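Local coordinates for uncharacterized protein (Sus scrofa, PDB 5BNF) that is porcine CD38, a member of the ADP-ribosyl cyclase family in which a helical part packs beside a parallel beta-sheet, at residues Lys4-Asp9 / Glu123-Arg128; Glu12-Arg17 / Asp107-Cys112; Asp72-Trp77 / Lys145-Asn150; Gln156-Gly161 / Lys190-His195. One frame throughout, in Å; residues are numbered along the deposited sequence.

Interaction 1: residues Lys4-Asp9 / Glu123-Arg128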
# COMPACT_ATOMS: atom_id res chain seq x y z
N LYS A 4 16.50 -1.05 -7.77
CA LYS A 4 17.37 -0.72 -6.65
C LYS A 4 17.80 -1.97 -5.89
O LYS A 4 17.01 -2.89 -5.68
CB LYS A 4 16.65 0.21 -5.67
CG LYS A 4 17.02 1.67 -5.75
CD LYS A 4 16.05 2.50 -4.92
CE LYS A 4 16.41 3.97 -4.88
NZ LYS A 4 15.38 4.78 -4.17
N GLY A 5 19.05 -2.00 -5.46
CA GLY A 5 19.53 -3.13 -4.68
C GLY A 5 18.93 -3.00 -3.30
O GLY A 5 18.37 -1.95 -2.96
N SER A 6 19.03 -4.06 -2.51
CA SER A 6 18.48 -4.05 -1.17
C SER A 6 18.99 -2.87 -0.36
O SER A 6 20.09 -2.39 -0.57
CB SER A 6 18.84 -5.35 -0.45
OG SER A 6 18.33 -6.47 -1.16
N THR A 7 18.16 -2.39 0.56
CA THR A 7 18.55 -1.27 1.39
C THR A 7 19.59 -1.79 2.38
O THR A 7 19.38 -2.81 3.04
CB THR A 7 17.35 -0.72 2.16
OG1 THR A 7 16.28 -0.46 1.24
CG2 THR A 7 17.71 0.57 2.89
N VAL A 8 20.73 -1.10 2.47
CA VAL A 8 21.78 -1.51 3.39
C VAL A 8 21.23 -1.56 4.81
O VAL A 8 20.40 -0.73 5.19
CB VAL A 8 22.97 -0.54 3.37
CG1 VAL A 8 24.02 -1.00 4.36
CG2 VAL A 8 23.55 -0.46 1.97
N ASP A 9 21.70 -2.53 5.59
CA ASP A 9 21.26 -2.70 6.96
C ASP A 9 19.77 -2.93 7.02
O ASP A 9 19.12 -2.62 8.02
CB ASP A 9 21.61 -1.45 7.78
CG ASP A 9 23.09 -1.14 7.75
OD1 ASP A 9 23.89 -2.08 7.94
OD2 ASP A 9 23.44 0.04 7.55
N GLU A 123 23.52 -5.24 -4.58
CA GLU A 123 23.82 -4.89 -5.96
C GLU A 123 22.61 -4.37 -6.73
O GLU A 123 22.60 -3.23 -7.19
CB GLU A 123 24.40 -6.11 -6.67
CG GLU A 123 24.72 -5.92 -8.13
CD GLU A 123 24.81 -7.26 -8.85
OE1 GLU A 123 23.74 -7.88 -9.08
OE2 GLU A 123 25.93 -7.69 -9.17
N SER A 124 21.58 -5.21 -6.87
CA SER A 124 20.38 -4.82 -7.60
C SER A 124 19.26 -5.82 -7.36
O SER A 124 19.50 -6.95 -6.97
CB SER A 124 20.67 -4.75 -9.11
OG SER A 124 20.94 -6.03 -9.64
N CYS A 125 18.04 -5.38 -7.62
CA CYS A 125 16.87 -6.23 -7.44
C CYS A 125 15.98 -6.02 -8.65
O CYS A 125 15.91 -4.92 -9.19
CB CYS A 125 16.10 -5.83 -6.19
SG CYS A 125 16.91 -6.17 -4.60
N PRO A 126 15.28 -7.07 -9.10
CA PRO A 126 14.41 -6.89 -10.26
C PRO A 126 13.22 -6.03 -9.87
O PRO A 126 12.65 -6.22 -8.80
CB PRO A 126 14.00 -8.33 -10.60
CG PRO A 126 13.98 -9.01 -9.26
CD PRO A 126 15.22 -8.46 -8.58
N ASP A 127 12.87 -5.05 -10.71
CA ASP A 127 11.72 -4.20 -10.41
C ASP A 127 10.53 -4.78 -11.15
O ASP A 127 10.68 -5.77 -11.85
CB ASP A 127 11.97 -2.74 -10.81
CG ASP A 127 12.17 -2.55 -12.30
OD1 ASP A 127 11.87 -3.47 -13.08
OD2 ASP A 127 12.62 -1.45 -12.70
N ARG A 128 9.36 -4.17 -11.02
CA ARG A 128 8.16 -4.70 -11.65
C ARG A 128 8.29 -5.01 -13.14
O ARG A 128 7.74 -5.99 -13.62
CB ARG A 128 6.96 -3.78 -11.39
CG ARG A 128 5.62 -4.43 -11.74
CD ARG A 128 4.42 -3.80 -11.02
NE ARG A 128 4.00 -2.52 -11.58
CZ ARG A 128 4.48 -1.34 -11.21
NH1 ARG A 128 5.41 -1.26 -10.26
NH2 ARG A 128 4.02 -0.23 -11.78

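Interaction 2: residues Glu12-Arg17 / Asp107-Cys112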
# COMPACT_ATOMS: atom_id res chain seq x y z
N GLU A 12 18.39 -4.41 10.32
CA GLU A 12 18.41 -3.50 11.46
C GLU A 12 17.30 -2.46 11.34
O GLU A 12 16.61 -2.15 12.31
CB GLU A 12 19.76 -2.78 11.50
CG GLU A 12 20.89 -3.62 10.95
CD GLU A 12 22.14 -2.81 10.71
OE1 GLU A 12 23.09 -3.34 10.10
OE2 GLU A 12 22.17 -1.63 11.14
N ILE A 13 17.14 -1.94 10.13
CA ILE A 13 16.13 -0.93 9.87
C ILE A 13 14.71 -1.36 10.19
O ILE A 13 14.00 -0.66 10.92
CB ILE A 13 16.19 -0.46 8.40
CG1 ILE A 13 17.52 0.26 8.16
CG2 ILE A 13 15.00 0.45 8.09
CD1 ILE A 13 17.65 0.89 6.77
N ILE A 14 14.28 -2.51 9.67
CA ILE A 14 12.92 -2.96 9.95
C ILE A 14 12.74 -3.35 11.40
O ILE A 14 11.63 -3.28 11.93
CB ILE A 14 12.50 -4.16 9.05
CG1 ILE A 14 13.40 -5.36 9.32
CG2 ILE A 14 12.56 -3.75 7.58
CD1 ILE A 14 12.97 -6.61 8.56
N LEU A 15 13.82 -3.77 12.06
CA LEU A 15 13.72 -4.15 13.46
C LEU A 15 13.42 -2.89 14.26
O LEU A 15 12.50 -2.86 15.07
CB LEU A 15 15.02 -4.78 13.97
CG LEU A 15 14.90 -6.10 14.73
CD1 LEU A 15 15.97 -6.14 15.81
CD2 LEU A 15 13.52 -6.26 15.37
N ARG A 16 14.21 -1.84 14.02
CA ARG A 16 14.02 -0.57 14.71
C ARG A 16 12.62 -0.05 14.49
O ARG A 16 11.85 0.14 15.43
CB ARG A 16 15.02 0.46 14.19
CG ARG A 16 14.67 1.88 14.61
CD ARG A 16 15.03 2.89 13.54
NE ARG A 16 16.17 3.72 13.90
CZ ARG A 16 17.28 3.82 13.18
NH1 ARG A 16 17.40 3.13 12.05
NH2 ARG A 16 18.27 4.61 13.58
N ARG A 17 12.29 0.20 13.22
CA ARG A 17 10.99 0.72 12.83
C ARG A 17 9.86 -0.01 13.53
O ARG A 17 8.98 0.62 14.11
CB ARG A 17 10.80 0.62 11.32
CG ARG A 17 11.68 1.57 10.52
CD ARG A 17 11.23 1.66 9.07
NE ARG A 17 12.02 2.63 8.31
CZ ARG A 17 11.82 2.90 7.03
NH1 ARG A 17 10.86 2.28 6.36
NH2 ARG A 17 12.60 3.78 6.41
N ASP A 107 8.12 0.75 4.29
CA ASP A 107 8.10 1.98 3.51
C ASP A 107 9.46 2.47 3.00
O ASP A 107 10.41 2.60 3.77
CB ASP A 107 7.42 3.08 4.32
CG ASP A 107 7.12 4.31 3.50
OD1 ASP A 107 6.62 4.15 2.36
OD2 ASP A 107 7.37 5.43 3.98
N ASP A 108 9.53 2.74 1.70
CA ASP A 108 10.72 3.24 1.02
C ASP A 108 11.90 2.28 0.91
O ASP A 108 12.92 2.61 0.30
CB ASP A 108 11.20 4.54 1.66
CG ASP A 108 10.27 5.71 1.39
OD1 ASP A 108 9.82 5.84 0.23
OD2 ASP A 108 10.01 6.50 2.32
N LEU A 109 11.78 1.09 1.48
CA LEU A 109 12.89 0.14 1.43
C LEU A 109 12.92 -0.73 0.17
O LEU A 109 11.94 -0.82 -0.56
CB LEU A 109 12.83 -0.75 2.67
CG LEU A 109 13.35 -0.20 4.01
CD1 LEU A 109 12.93 1.23 4.24
CD2 LEU A 109 12.83 -1.10 5.12
N SER A 110 14.07 -1.35 -0.07
CA SER A 110 14.27 -2.24 -1.21
C SER A 110 14.87 -3.55 -0.72
O SER A 110 15.81 -3.54 0.08
CB SER A 110 15.21 -1.61 -2.24
OG SER A 110 14.52 -0.69 -3.06
N TRP A 111 14.35 -4.67 -1.20
CA TRP A 111 14.87 -5.96 -0.76
C TRP A 111 14.68 -7.09 -1.77
O TRP A 111 13.75 -7.09 -2.58
CB TRP A 111 14.24 -6.34 0.58
CG TRP A 111 12.76 -6.64 0.52
CD1 TRP A 111 12.17 -7.85 0.29
CD2 TRP A 111 11.68 -5.70 0.69
NE1 TRP A 111 10.81 -7.73 0.30
CE2 TRP A 111 10.47 -6.42 0.54
CE3 TRP A 111 11.61 -4.33 0.94
CZ2 TRP A 111 9.22 -5.82 0.65
CZ3 TRP A 111 10.36 -3.73 1.05
CH2 TRP A 111 9.18 -4.47 0.90
N CYS A 112 15.61 -8.05 -1.72
CA CYS A 112 15.57 -9.23 -2.57
C CYS A 112 16.73 -10.13 -2.18
O CYS A 112 17.80 -9.66 -1.79
CB CYS A 112 15.65 -8.87 -4.05
SG CYS A 112 17.22 -8.18 -4.66

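Interaction 3: residues Asp72-Trp77 / Lys145-Asn150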
# COMPACT_ATOMS: atom_id res chain seq x y z
N ASP A 72 -14.01 4.11 8.88
CA ASP A 72 -14.06 5.52 8.52
C ASP A 72 -12.69 6.15 8.49
O ASP A 72 -12.53 7.29 8.05
CB ASP A 72 -14.93 6.29 9.51
CG ASP A 72 -16.39 5.88 9.46
OD1 ASP A 72 -16.71 4.88 8.78
OD2 ASP A 72 -17.21 6.55 10.12
N LYS A 73 -11.68 5.42 8.94
CA LYS A 73 -10.32 5.92 9.00
C LYS A 73 -9.44 5.56 7.81
O LYS A 73 -8.43 6.22 7.56
CB LYS A 73 -9.66 5.45 10.29
CG LYS A 73 -10.35 5.95 11.55
CD LYS A 73 -9.83 7.31 11.97
CE LYS A 73 -10.94 8.34 12.02
NZ LYS A 73 -12.04 7.97 12.97
N THR A 74 -9.82 4.52 7.07
CA THR A 74 -9.05 4.07 5.90
C THR A 74 -8.99 5.11 4.79
O THR A 74 -10.01 5.53 4.24
CB THR A 74 -9.63 2.79 5.32
OG1 THR A 74 -9.60 1.77 6.31
CG2 THR A 74 -8.81 2.34 4.13
N VAL A 75 -7.77 5.49 4.43
CA VAL A 75 -7.53 6.47 3.39
C VAL A 75 -6.57 5.97 2.32
O VAL A 75 -5.60 5.27 2.62
CB VAL A 75 -6.96 7.76 3.99
CG1 VAL A 75 -6.65 8.76 2.90
CG2 VAL A 75 -7.97 8.34 4.98
N PHE A 76 -6.85 6.33 1.07
CA PHE A 76 -6.03 5.94 -0.07
C PHE A 76 -5.54 7.19 -0.80
O PHE A 76 -6.24 8.20 -0.89
CB PHE A 76 -6.84 5.09 -1.06
CG PHE A 76 -7.18 3.72 -0.55
CD1 PHE A 76 -6.20 2.74 -0.46
CD2 PHE A 76 -8.48 3.41 -0.17
CE1 PHE A 76 -6.52 1.47 0.01
CE2 PHE A 76 -8.80 2.13 0.29
CZ PHE A 76 -7.82 1.17 0.38
N TRP A 77 -4.32 7.11 -1.33
CA TRP A 77 -3.74 8.21 -2.09
C TRP A 77 -3.27 7.59 -3.40
O TRP A 77 -2.52 6.61 -3.39
CB TRP A 77 -2.55 8.81 -1.35
CG TRP A 77 -1.66 7.77 -0.79
CD1 TRP A 77 -1.77 7.17 0.42
CD2 TRP A 77 -0.58 7.11 -1.47
NE1 TRP A 77 -0.83 6.18 0.55
CE2 TRP A 77 -0.08 6.12 -0.59
CE3 TRP A 77 0.02 7.26 -2.72
CZ2 TRP A 77 0.98 5.28 -0.93
CZ3 TRP A 77 1.08 6.43 -3.06
CH2 TRP A 77 1.55 5.45 -2.17
N LYS A 145 -3.98 -5.09 -1.00
CA LYS A 145 -5.16 -5.93 -1.10
C LYS A 145 -5.78 -6.16 0.27
O LYS A 145 -6.98 -6.02 0.44
CB LYS A 145 -4.80 -7.28 -1.73
CG LYS A 145 -5.97 -8.23 -1.79
CD LYS A 145 -6.23 -8.69 -3.21
CE LYS A 145 -6.24 -10.20 -3.31
NZ LYS A 145 -4.92 -10.80 -2.95
N ARG A 146 -4.95 -6.52 1.24
CA ARG A 146 -5.42 -6.76 2.61
C ARG A 146 -6.03 -5.49 3.20
O ARG A 146 -7.11 -5.52 3.77
CB ARG A 146 -4.28 -7.22 3.51
CG ARG A 146 -3.83 -8.66 3.30
CD ARG A 146 -4.88 -9.65 3.74
NE ARG A 146 -5.48 -10.36 2.62
CZ ARG A 146 -4.98 -11.46 2.07
NH1 ARG A 146 -5.60 -12.02 1.04
NH2 ARG A 146 -3.87 -12.00 2.56
N PHE A 147 -5.31 -4.38 3.05
CA PHE A 147 -5.75 -3.08 3.57
C PHE A 147 -7.14 -2.74 3.05
O PHE A 147 -7.97 -2.23 3.79
CB PHE A 147 -4.74 -2.00 3.16
CG PHE A 147 -4.94 -0.67 3.84
CD1 PHE A 147 -4.82 -0.55 5.23
CD2 PHE A 147 -5.18 0.49 3.10
CE1 PHE A 147 -4.94 0.69 5.86
CE2 PHE A 147 -5.30 1.73 3.72
CZ PHE A 147 -5.18 1.83 5.10
N ALA A 148 -7.40 -3.03 1.78
CA ALA A 148 -8.70 -2.73 1.18
C ALA A 148 -9.78 -3.68 1.67
O ALA A 148 -10.93 -3.27 1.90
CB ALA A 148 -8.59 -2.79 -0.34
N GLU A 149 -9.42 -4.95 1.84
CA GLU A 149 -10.37 -5.94 2.29
C GLU A 149 -10.84 -5.70 3.73
O GLU A 149 -11.97 -6.01 4.08
CB GLU A 149 -9.76 -7.34 2.17
CG GLU A 149 -9.36 -7.73 0.76
CD GLU A 149 -8.79 -9.15 0.67
OE1 GLU A 149 -7.91 -9.49 1.49
OE2 GLU A 149 -9.21 -9.92 -0.21
N ASN A 150 -9.97 -5.13 4.56
CA ASN A 150 -10.30 -4.86 5.96
C ASN A 150 -10.91 -3.48 6.19
O ASN A 150 -11.10 -3.07 7.34
CB ASN A 150 -9.06 -4.99 6.85
CG ASN A 150 -8.45 -6.38 6.82
OD1 ASN A 150 -9.15 -7.39 6.91
ND2 ASN A 150 -7.13 -6.44 6.71

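Interaction 4: residues Gln156-Gly161 / Lys190-His195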
# COMPACT_ATOMS: atom_id res chain seq x y z
N GLN A 156 -11.84 6.79 1.99
CA GLN A 156 -11.48 7.96 1.22
C GLN A 156 -10.29 7.70 0.30
O GLN A 156 -9.48 6.81 0.55
CB GLN A 156 -11.12 9.11 2.16
CG GLN A 156 -12.22 9.57 3.07
CD GLN A 156 -11.75 10.65 4.03
OE1 GLN A 156 -11.21 10.36 5.09
NE2 GLN A 156 -11.93 11.90 3.64
N VAL A 157 -10.20 8.50 -0.76
CA VAL A 157 -9.08 8.39 -1.68
C VAL A 157 -8.78 9.78 -2.19
O VAL A 157 -9.69 10.52 -2.56
CB VAL A 157 -9.41 7.46 -2.87
CG1 VAL A 157 -10.59 7.99 -3.66
CG2 VAL A 157 -8.18 7.31 -3.76
N PHE A 158 -7.50 10.16 -2.17
CA PHE A 158 -7.10 11.48 -2.66
C PHE A 158 -6.48 11.35 -4.04
O PHE A 158 -5.59 10.53 -4.27
CB PHE A 158 -6.11 12.15 -1.69
CG PHE A 158 -6.72 12.52 -0.36
CD1 PHE A 158 -7.08 11.54 0.55
CD2 PHE A 158 -6.95 13.85 -0.04
CE1 PHE A 158 -7.67 11.89 1.77
CE2 PHE A 158 -7.54 14.20 1.17
CZ PHE A 158 -7.90 13.22 2.08
N LEU A 159 -6.96 12.17 -4.96
CA LEU A 159 -6.48 12.15 -6.33
C LEU A 159 -5.95 13.52 -6.72
O LEU A 159 -6.29 14.52 -6.09
CB LEU A 159 -7.62 11.73 -7.26
CG LEU A 159 -8.32 10.44 -6.82
CD1 LEU A 159 -9.51 10.16 -7.72
CD2 LEU A 159 -7.32 9.29 -6.87
N ASN A 160 -5.13 13.54 -7.76
CA ASN A 160 -4.50 14.75 -8.25
C ASN A 160 -5.22 15.40 -9.43
O ASN A 160 -5.17 14.89 -10.55
CB ASN A 160 -3.06 14.45 -8.64
CG ASN A 160 -2.31 15.68 -9.09
OD1 ASN A 160 -2.84 16.80 -8.92
ND2 ASN A 160 -1.19 15.52 -9.63
N GLY A 161 -5.87 16.53 -9.17
CA GLY A 161 -6.58 17.22 -10.22
C GLY A 161 -5.69 17.91 -11.23
O GLY A 161 -6.18 18.42 -12.24
N LYS A 190 -15.48 8.15 -0.66
CA LYS A 190 -15.44 9.56 -1.01
C LYS A 190 -14.13 9.87 -1.68
O LYS A 190 -13.07 9.47 -1.20
CB LYS A 190 -15.62 10.41 0.25
CG LYS A 190 -17.01 10.31 0.85
CD LYS A 190 -17.03 10.65 2.33
CE LYS A 190 -16.28 11.94 2.64
NZ LYS A 190 -16.79 13.10 1.86
N ALA A 191 -14.19 10.58 -2.79
CA ALA A 191 -12.97 10.94 -3.50
C ALA A 191 -12.75 12.44 -3.42
O ALA A 191 -13.70 13.21 -3.52
CB ALA A 191 -13.06 10.50 -4.96
N TRP A 192 -11.50 12.84 -3.22
CA TRP A 192 -11.14 14.25 -3.15
C TRP A 192 -10.15 14.53 -4.27
O TRP A 192 -9.08 13.91 -4.33
CB TRP A 192 -10.48 14.61 -1.81
CG TRP A 192 -11.29 14.32 -0.58
CD1 TRP A 192 -11.21 13.20 0.21
CD2 TRP A 192 -12.32 15.13 -0.01
NE1 TRP A 192 -12.13 13.28 1.24
CE2 TRP A 192 -12.82 14.45 1.12
CE3 TRP A 192 -12.88 16.37 -0.35
CZ2 TRP A 192 -13.85 14.97 1.92
CZ3 TRP A 192 -13.90 16.89 0.44
CH2 TRP A 192 -14.37 16.19 1.56
N VAL A 193 -10.50 15.44 -5.17
CA VAL A 193 -9.60 15.81 -6.25
C VAL A 193 -8.97 17.13 -5.84
O VAL A 193 -9.66 18.14 -5.66
CB VAL A 193 -10.35 15.97 -7.59
CG1 VAL A 193 -9.40 16.40 -8.68
CG2 VAL A 193 -11.01 14.66 -7.98
N ILE A 194 -7.65 17.11 -5.67
CA ILE A 194 -6.91 18.29 -5.23
C ILE A 194 -6.49 19.16 -6.39
O ILE A 194 -5.93 18.68 -7.38
CB ILE A 194 -5.65 17.89 -4.45
CG1 ILE A 194 -5.95 16.70 -3.55
CG2 ILE A 194 -5.17 19.07 -3.63
CD1 ILE A 194 -7.12 16.91 -2.62
N HIS A 195 -6.76 20.46 -6.27
CA HIS A 195 -6.40 21.43 -7.29
C HIS A 195 -5.50 22.51 -6.71
O HIS A 195 -5.67 22.93 -5.57
CB HIS A 195 -7.65 22.10 -7.87
CG HIS A 195 -8.53 21.17 -8.64
ND1 HIS A 195 -8.05 20.25 -9.54
CD2 HIS A 195 -9.88 21.06 -8.68
CE1 HIS A 195 -9.06 19.60 -10.10
NE2 HIS A 195 -10.18 20.08 -9.59

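Interaction 1: residues Lys4-Asp9 / Glu123-Arg128
Gly5, Ser124 and Cys125 meet without any aromatic ring or guanidinium between them; the flat groups here are peptide units, and the Lys4-Gly5 peptide turns its carbonyl oxygen to the Cys125 side chain. Lys4 O comes within 3.1 Å of Cys125 CB, a tight approach, and within 3.5 Å of SG. Because Gly5 bears no side chain, the two backbones can come together closely at this point, with Gly5 CA only 3.5 Å from Ser124 CA. The sulfur of Cys125 is set beside its own backbone N and anti to the carbonyl carbon (chi1 -69°), which brings it alongside Ser6: SG is 3.6 Å from Ser6 N and 3.7 Å from Ser6 OG. That hydroxyl has its main partner elsewhere, hydrogen-bonding to the carbonyl of Asn121, while Ser124 OG bonds to the N terminus at Trp1. Cys125 is tied by a disulfide to Cys112. The contact thus joins two irregular segments, the N-terminal loop that leads into helix 10-25 and the long connection between helix 101-106 and helix 135-149, near the surface of the helical part.

Interaction 2: residues Glu12-Arg17 / Asp107-Cys112
Helix 10-25, the first of the chain, packs here against the loop that follows helix 101-106, and its Arg17 reaches across to the C-terminal end of that short helix to bond to the backbone carbonyl of Asp107, while Ile13 and Ile14 rest on Leu109. Arg17 is extended from CG to NE, which carries the guanidinium well away from its own helix. There NH1 donates to Asp107 O at 2.6 Å, nearly straight at 172°; the oxygen lies in the guanidinium plane and is met in the carbonyl plane, on a lone pair. NH1 also bonds to the carbonyl of Ile105, so one nitrogen holds two carbonyls where helix 101-106 ends. Over one face of the same guanidinium lies a methyl group of Leu109, with CD1 3.1 Å from NH1.

The two branches of Leu109 divide the work. While CD1 covers the guanidinium, CD2 packs against the helix, 3.6 Å from Ile14 CG2 and 4.0 Å from Ile13 CG2. Ile14 has CG1 between its backbone N and carbonyl carbon (chi1 62°), leaving CG2 as the branch beside the backbone N that touches Leu109; the residue also packs on Phe41 and Lys38 of helix 34-45. The carboxylates of Asp107 and Asp108 are not in contact with Arg17, but both lie nearby. A guanidinium at this place would be favoured by the partial negative charge of the helix C terminus and by these acidic neighbours, while its flat face is used for apolar packing.

Interaction 3: residues Asp72-Trp77 / Lys145-Asn150
Strand 75-77 and the last turn of helix 135-149 run in roughly opposing directions, at 140°, with their axes 10.6 Å apart, a gap filled mainly by side chains, chiefly the Phe147 ring. With CG anti to its backbone N (chi1 -169°), this ring leaves the helix toward the strand and passes alongside Phe76. Phe147 turns its edge to the face of Phe76 in an offset T-shaped pair, with ring centroids 5.5 Å apart and planes at 81°; the closest atoms are Phe76 CE1 and Phe147 CD2, at 3.5 Å.

Thr74 meets the same ring tip to tip, its methyl CG2 standing 3.6 Å from Phe147 CE2. The carbonyl oxygen of Val75 lies in the plane of the Phe147 ring, at the edge, 3.7 Å from CE2. Ala148, one residue further along the helix, sets its CA at the edge of the Phe76 ring, 4.1 Å from CZ. Phe76 also meets the ring of Phe173 at helix 172-180, and Phe147 reaches Val69 and Thr100 in neighbouring loops.

No hydrogen bond joins the segments. The helix is held to this outermost strand within the chain by buried apolar packing, to which the in-plane approach of the Val75 carbonyl to the weakly positive rim of the Phe147 ring may add a small electrostatic attraction.

Interaction 4: residues Gln156-Gly161 / Lys190-His195
Leu159 N donates to Trp192 O at 2.8 Å and 174°, one of five backbone hydrogen bonds between 156-161 and 190-195, where strands 153-160 and 186-194 pair in parallel. Val157 O and Leu159 O in turn accept from Trp192 N and Ile194 N, each at 3.0 Å. At the end of the ladder Gly161 N bonds to Ile194 O, more bent at 138°. These central strands of the sheet are joined through helix 172-180 as a beta-alpha-beta unit.

On the face that bears Phe158, Trp192 and Ile194, the two aromatic side chains leave the sheet together and run alongside each other. The Phe158 ring and the five-membered ring of Trp192 form an offset stack, planes at 28°, with Trp192 CD1 3.8 Å from Phe158 CZ and placed toward the rim of one face; Ile194 CD1 touches the edge of Phe158. The other face is aliphatic: Val157 CG1 packs 3.8 Å from Ala191 CB. Just past the end of strand 153-160, Gly161 CA sits 3.3 Å from Val193 CG1 and beside the ring of His195, whose NE2 is bound by Glu228. The ladder satisfies backbone polar groups between the strands, whereas buried His195 ND1 has no partner in the model.

How the interactions relate
From the N terminus, interaction 1 closes a long loop by bringing residues 4-9 to 123-128, and within that loop interaction 2 closes a shorter one between helix 10-25 and the loop segment 107-112. The two touch directly: Cys112 and Cys125 share a disulfide, and Thr7 N probably bonds to Ser110 O, so these contacts form one continuous patch of the helical part. Interaction 3 begins inside both loops and ends beyond them, crossing each and tying helix 135-149 to the edge of the sheet. Interaction 4 follows in series and closes the beta-alpha-beta unit. It meets interaction 3 where strands 75-77 and 153-160 are neighbours, lying on the opposite side of the chain's centre from interactions 1 and 2.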